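Local coordinates for protein Ent-copalyl diphosphate synthase (Streptomyces platensis, PDB 5BP8) that belongs to the terpene cyclase enzymes and is built mainly from alpha helices, in the manner of the squalene-hopene cyclase relatives, at residues A78-A81 and L82-L86; H485-P488 and A489-P492. All coordinates share one frame; numbering follows the deposited sequence.

Contact 1 of 2, residues A78-A81 and L82-L86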
ATOM      1  N   ALA A  78     -13.204  10.800  -6.372  1.00 15.07           N
ATOM      2  CA  ALA A  78     -14.483  11.153  -5.744  1.00 15.04           C
ATOM      3  C   ALA A  78     -15.310  12.118  -6.582  1.00 15.21           C
ATOM      4  O   ALA A  78     -16.538  11.899  -6.806  1.00 15.92           O
ATOM      5  CB  ALA A  78     -14.238  11.733  -4.358  1.00 14.96           C
ATOM      6  N   VAL A  79     -14.661  13.168  -7.071  1.00 15.04           N
ATOM      7  CA  VAL A  79     -15.354  14.149  -7.900  1.00 16.74           C
ATOM      8  C   VAL A  79     -15.904  13.515  -9.185  1.00 17.21           C
ATOM      9  O   VAL A  79     -17.102  13.715  -9.553  1.00 18.05           O
ATOM     10  CB  VAL A  79     -14.455  15.370  -8.188  1.00 16.76           C
ATOM     11  CG1 VAL A  79     -15.039  16.255  -9.285  1.00 17.61           C
ATOM     12  CG2 VAL A  79     -14.205  16.153  -6.909  1.00 16.76           C
ATOM     13  N   GLU A  80     -15.073  12.714  -9.850  1.00 17.25           N
ATOM     14  CA  GLU A  80     -15.536  12.042 -11.057  1.00 17.53           C
ATOM     15  C   GLU A  80     -16.741  11.137 -10.752  1.00 17.03           C
ATOM     16  O   GLU A  80     -17.743  11.144 -11.517  1.00 17.01           O
ATOM     17  CB  GLU A  80     -14.409  11.249 -11.719  1.00 17.92           C
ATOM     18  CG  GLU A  80     -14.713  10.852 -13.165  1.00 19.32           C
ATOM     19  CD  GLU A  80     -15.624   9.655 -13.303  1.00 19.60           C
ATOM     20  OE1 GLU A  80     -15.651   8.775 -12.392  1.00 19.86           O
ATOM     21  OE2 GLU A  80     -16.343   9.585 -14.337  1.00 21.46           O
ATOM     22  N   ALA A  81     -16.670  10.385  -9.648  1.00 16.25           N
ATOM     23  CA  ALA A  81     -17.755   9.482  -9.262  1.00 16.79           C
ATOM     24  C   ALA A  81     -19.030  10.258  -8.979  1.00 17.85           C
ATOM     25  O   ALA A  81     -20.141   9.846  -9.411  1.00 17.06           O
ATOM     26  CB  ALA A  81     -17.371   8.653  -8.072  1.00 16.47           C
ATOM     27  N   LEU A  82     -18.907  11.375  -8.269  1.00 17.46           N
ATOM     28  CA  LEU A  82     -20.092  12.173  -7.954  1.00 19.08           C
ATOM     29  C   LEU A  82     -20.726  12.781  -9.194  1.00 19.08           C
ATOM     30  O   LEU A  82     -21.966  12.771  -9.319  1.00 19.31           O
ATOM     31  CB  LEU A  82     -19.800  13.252  -6.897  1.00 19.16           C
ATOM     32  CG  LEU A  82     -19.465  12.698  -5.493  1.00 20.95           C
ATOM     33  CD1 LEU A  82     -18.841  13.779  -4.614  1.00 21.01           C
ATOM     34  CD2 LEU A  82     -20.693  12.091  -4.810  1.00 22.01           C
ATOM     35  N   LEU A  83     -19.910  13.266 -10.129  1.00 18.73           N
ATOM     36  CA  LEU A  83     -20.450  13.805 -11.385  1.00 20.15           C
ATOM     37  C   LEU A  83     -21.162  12.693 -12.172  1.00 21.12           C
ATOM     38  O   LEU A  83     -22.266  12.886 -12.713  1.00 21.48           O
ATOM     39  CB  LEU A  83     -19.365  14.458 -12.228  1.00 20.68           C
ATOM     40  CG  LEU A  83     -18.802  15.807 -11.725  1.00 21.12           C
ATOM     41  CD1 LEU A  83     -17.478  16.139 -12.391  1.00 20.73           C
ATOM     42  CD2 LEU A  83     -19.830  16.922 -11.959  1.00 22.56           C
ATOM     43  N   THR A  84     -20.529  11.526 -12.248  1.00 20.66           N
ATOM     44  CA  THR A  84     -21.134  10.384 -12.915  1.00 21.41           C
ATOM     45  C   THR A  84     -22.468   9.997 -12.265  1.00 21.81           C
ATOM     46  O   THR A  84     -23.467   9.806 -12.982  1.00 21.18           O
ATOM     47  CB  THR A  84     -20.156   9.194 -12.980  1.00 21.65           C
ATOM     48  OG1 THR A  84     -19.060   9.557 -13.823  1.00 22.80           O
ATOM     49  CG2 THR A  84     -20.825   7.943 -13.523  1.00 22.17           C
ATOM     50  N   GLU A  85     -22.505   9.906 -10.936  1.00 21.49           N
ATOM     51  CA  GLU A  85     -23.746   9.577 -10.221  1.00 21.65           C
ATOM     52  C   GLU A  85     -24.848  10.600 -10.452  1.00 23.24           C
ATOM     53  O   GLU A  85     -26.014  10.221 -10.716  1.00 22.50           O
ATOM     54  CB  GLU A  85     -23.495   9.443  -8.730  1.00 22.53           C
ATOM     55  CG  GLU A  85     -24.720   9.195  -7.855  1.00 23.92           C
ATOM     56  CD  GLU A  85     -25.424   7.874  -8.123  1.00 26.31           C
ATOM     57  OE1 GLU A  85     -24.780   6.935  -8.609  1.00 27.07           O
ATOM     58  OE2 GLU A  85     -26.630   7.769  -7.831  1.00 28.61           O
ATOM     59  N   LEU A  86     -24.490  11.884 -10.368  1.00 22.45           N
ATOM     60  CA  LEU A  86     -25.462  12.975 -10.557  1.00 24.08           C
ATOM     61  C   LEU A  86     -26.052  12.968 -11.959  1.00 25.95           C
ATOM     62  O   LEU A  86     -27.213  13.349 -12.144  1.00 26.05           O
ATOM     63  CB  LEU A  86     -24.813  14.322 -10.252  1.00 23.10           C
ATOM     64  CG  LEU A  86     -24.715  14.585  -8.759  1.00 23.83           C
ATOM     65  CD1 LEU A  86     -23.626  15.605  -8.471  1.00 24.25           C
ATOM     66  CD2 LEU A  86     -26.063  15.044  -8.232  1.00 25.07           C
TER
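Ala-78 and Leu-82 begin a series of i to i+4 bonds in the C-terminal half of helix 72-86, where the backbone pairing is overlaid by side-chain contacts of the same spacing. Ala-78 O accepts from Leu-82 N at 2.8 Å, and the leucine CG rests 3.3 Å from the same Ala-78 O, so the carbonyl is flanked by carbon as well as bonded. One residue on, Val-79 and Leu-83 lie side by side and point the same way, with Val-79 CG1 4.0 Å from Leu-83 CD1. Glu-80 and Thr-84 form the polar pair. With CG anti to the backbone N (chi1 -164°), a bend at chi2 (-79°) swings the glutamate carboxylate along the helix until Glu-80 OE2 is 2.8 Å from Thr-84 OG1. That hydroxyl is also 3.1 Å from Glu-80 O, which already receives Thr-84 N; its one proton can serve either oxygen, and the choice is not settled. Ala-81 O takes Glu-85 N at 2.8 Å. Ser-39, Arg-36 and Arg-198 also hold the Glu-80 carboxylate, a buried acid that the two arginines probably keep ionised. Around this series, Ala-81 packs on helix 31-40, Val-79 and Leu-83 on helix 98-116, and Glu-80 and Thr-84 on helix 127-144.

Contact 2 of 2, residues H485-P488 and A489-P492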
ATOM      1  N   HIS A 485      -3.219   4.241  23.275  1.00 30.65           N
ATOM      2  CA  HIS A 485      -4.209   4.321  22.234  1.00 29.76           C
ATOM      3  C   HIS A 485      -3.892   3.317  21.140  1.00 28.81           C
ATOM      4  O   HIS A 485      -2.776   3.293  20.627  1.00 27.04           O
ATOM      5  CB  HIS A 485      -4.238   5.724  21.635  1.00 30.21           C
ATOM      6  CG  HIS A 485      -5.336   5.928  20.652  1.00 30.38           C
ATOM      7  ND1 HIS A 485      -5.124   5.953  19.291  1.00 32.12           N
ATOM      8  CD2 HIS A 485      -6.668   6.057  20.825  1.00 31.89           C
ATOM      9  CE1 HIS A 485      -6.277   6.119  18.672  1.00 32.49           C
ATOM     10  NE2 HIS A 485      -7.228   6.194  19.583  1.00 32.43           N
ATOM     11  N   ASP A 486      -4.879   2.491  20.820  1.00 27.62           N
ATOM     12  CA  ASP A 486      -4.781   1.556  19.718  1.00 26.60           C
ATOM     13  C   ASP A 486      -6.150   1.378  19.135  1.00 27.34           C
ATOM     14  O   ASP A 486      -7.039   0.807  19.777  1.00 27.10           O
ATOM     15  CB  ASP A 486      -4.235   0.205  20.178  1.00 26.38           C
ATOM     16  CG  ASP A 486      -3.887  -0.700  19.010  1.00 27.14           C
ATOM     17  OD1 ASP A 486      -3.330  -0.191  18.019  1.00 25.82           O
ATOM     18  OD2 ASP A 486      -4.204  -1.905  19.076  1.00 28.22           O
ATOM     19  N   ASP A 487      -6.323   1.859  17.908  1.00 26.59           N
ATOM     20  CA  ASP A 487      -7.624   1.779  17.257  1.00 27.38           C
ATOM     21  C   ASP A 487      -7.411   1.299  15.833  1.00 25.93           C
ATOM     22  O   ASP A 487      -7.338   2.111  14.919  1.00 25.40           O
ATOM     23  CB  ASP A 487      -8.327   3.149  17.270  1.00 29.76           C
ATOM     24  CG  ASP A 487      -9.721   3.095  16.661  1.00 32.85           C
ATOM     25  OD1 ASP A 487     -10.358   2.047  16.746  1.00 39.26           O
ATOM     26  OD2 ASP A 487     -10.184   4.095  16.097  1.00 38.17           O
ATOM     27  N   PRO A 488      -7.306  -0.031  15.639  1.00 26.48           N
ATOM     28  CA  PRO A 488      -7.010  -0.577  14.301  1.00 26.27           C
ATOM     29  C   PRO A 488      -7.991  -0.141  13.229  1.00 28.09           C
ATOM     30  O   PRO A 488      -7.608  -0.032  12.072  1.00 27.35           O
ATOM     31  CB  PRO A 488      -7.107  -2.086  14.503  1.00 26.81           C
ATOM     32  CG  PRO A 488      -6.719  -2.285  15.933  1.00 27.97           C
ATOM     33  CD  PRO A 488      -7.205  -1.071  16.684  1.00 26.55           C
ATOM     34  N   ALA A 489      -9.232   0.123  13.631  1.00 29.90           N
ATOM     35  CA  ALA A 489     -10.270   0.590  12.713  1.00 34.04           C
ATOM     36  C   ALA A 489      -9.959   1.945  12.100  1.00 32.97           C
ATOM     37  O   ALA A 489     -10.553   2.287  11.081  1.00 34.78           O
ATOM     38  CB  ALA A 489     -11.638   0.636  13.413  1.00 35.62           C
ATOM     39  N   SER A 490      -9.058   2.719  12.707  1.00 30.49           N
ATOM     40  CA  SER A 490      -8.702   4.033  12.190  0.60 30.15           C
ATOM     41  C   SER A 490      -7.211   4.183  11.871  1.00 27.14           C
ATOM     42  O   SER A 490      -6.732   5.277  11.673  1.00 26.78           O
ATOM     43  CB  SER A 490      -9.146   5.109  13.189  0.60 31.78           C
ATOM     44  OG  SER A 490     -10.554   5.038  13.354  0.60 33.68           O
ATOM     45  N   TYR A 491      -6.469   3.080  11.806  1.00 23.56           N
ATOM     46  CA  TYR A 491      -5.060   3.191  11.413  1.00 21.32           C
ATOM     47  C   TYR A 491      -4.992   3.918  10.067  1.00 19.35           C
ATOM     48  O   TYR A 491      -5.669   3.509   9.125  1.00 19.12           O
ATOM     49  CB  TYR A 491      -4.439   1.811  11.219  1.00 20.62           C
ATOM     50  CG  TYR A 491      -4.148   0.987  12.451  1.00 20.23           C
ATOM     51  CD1 TYR A 491      -4.079   1.538  13.726  1.00 19.95           C
ATOM     52  CD2 TYR A 491      -3.869  -0.370  12.312  1.00 20.33           C
ATOM     53  CE1 TYR A 491      -3.764   0.751  14.832  1.00 20.36           C
ATOM     54  CE2 TYR A 491      -3.561  -1.159  13.402  1.00 20.64           C
ATOM     55  CZ  TYR A 491      -3.490  -0.598  14.650  1.00 20.78           C
ATOM     56  OH  TYR A 491      -3.168  -1.400  15.687  1.00 20.92           O
ATOM     57  N   PRO A 492      -4.239   5.009   9.967  1.00 18.54           N
ATOM     58  CA  PRO A 492      -4.189   5.720   8.669  1.00 19.10           C
ATOM     59  C   PRO A 492      -3.468   4.925   7.589  1.00 18.36           C
ATOM     60  O   PRO A 492      -2.516   4.208   7.895  1.00 19.09           O
ATOM     61  CB  PRO A 492      -3.384   6.969   8.986  1.00 20.10           C
ATOM     62  CG  PRO A 492      -3.440   7.114  10.458  1.00 20.54           C
ATOM     63  CD  PRO A 492      -3.510   5.739  11.007  1.00 20.31           C
TER
HETATM   64  O   HOH W   1     -10.637  -0.754  16.030  1.00 36.81           O
HETATM   65  O   HOH W   2      -7.878   1.082   9.414  1.00 38.79           O
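Pro-488 lies against the ring of Tyr-491, its CA poised 3.4 Å from the ring centroid and only 5° off the normal, a CH-pi contact made almost squarely over one face. The pyrrolidine continues alongside, with Pro-488 CB 3.8 Å from Tyr-491 CE2. At the far end of the ring, Tyr-491 OH donates to Asp-486 OD1 over 2.6 Å; the oxygen receives it on its syn lone pair and sits in the ring plane, although the carboxylate and ring planes are turned 40° apart. In Asp-486, CG anti to the backbone N (chi1 -170°) directs the carboxylate toward the phenol. Behind this pairing stands a type I beta turn with Pro-488 and Ala-489 at its corners, closed by Ser-490 N giving to Asp-487 O at 2.9 Å, the donor standing above the carbonyl plane. A weak bond from Tyr-491 N to Pro-488 O extends the turn. One water bridges Asp-487 OD1 and Ala-489 N, and another joins Pro-488 O to Tyr-491 O. Ser-490 OG to Asp-487 OD2 is less certain, since the serine was modelled in two conformers. Farther out, on helix 504-518, Pro-488 packs on Val-504 and Arg-508, Tyr-491 on Ile-507 and Arg-508, and Arg-511 makes a long, weak ion pair with Asp-486. The short carboxylate bond would probably polarise the phenol O-H and, with the C-H over the face, should limit ring rotation.

The two contacts illustrate how sequence-local pairing follows the backbone. Contact 1 is buried within a regular helix, whose constant spacing repeats one kind of bond and leaves side chains to meet the surrounding helices; its acid Glu-80 meets two arginines and Ser-39, with Thr-84 OG1 close by. Contact 2 lies in the surface loop between helix 469-484 and strand 495-496, where the backbone is irregular beyond a short turn from Asp-487 to Ser-490, flanked by the Asp-486 and Tyr-491 pair, with two waters bridging backbone and side-chain atoms. They share no secondary-structure element: their centres are 29 Å apart, the nearest atoms about 17 Å, and 78-86 precedes 485-492 along the chain.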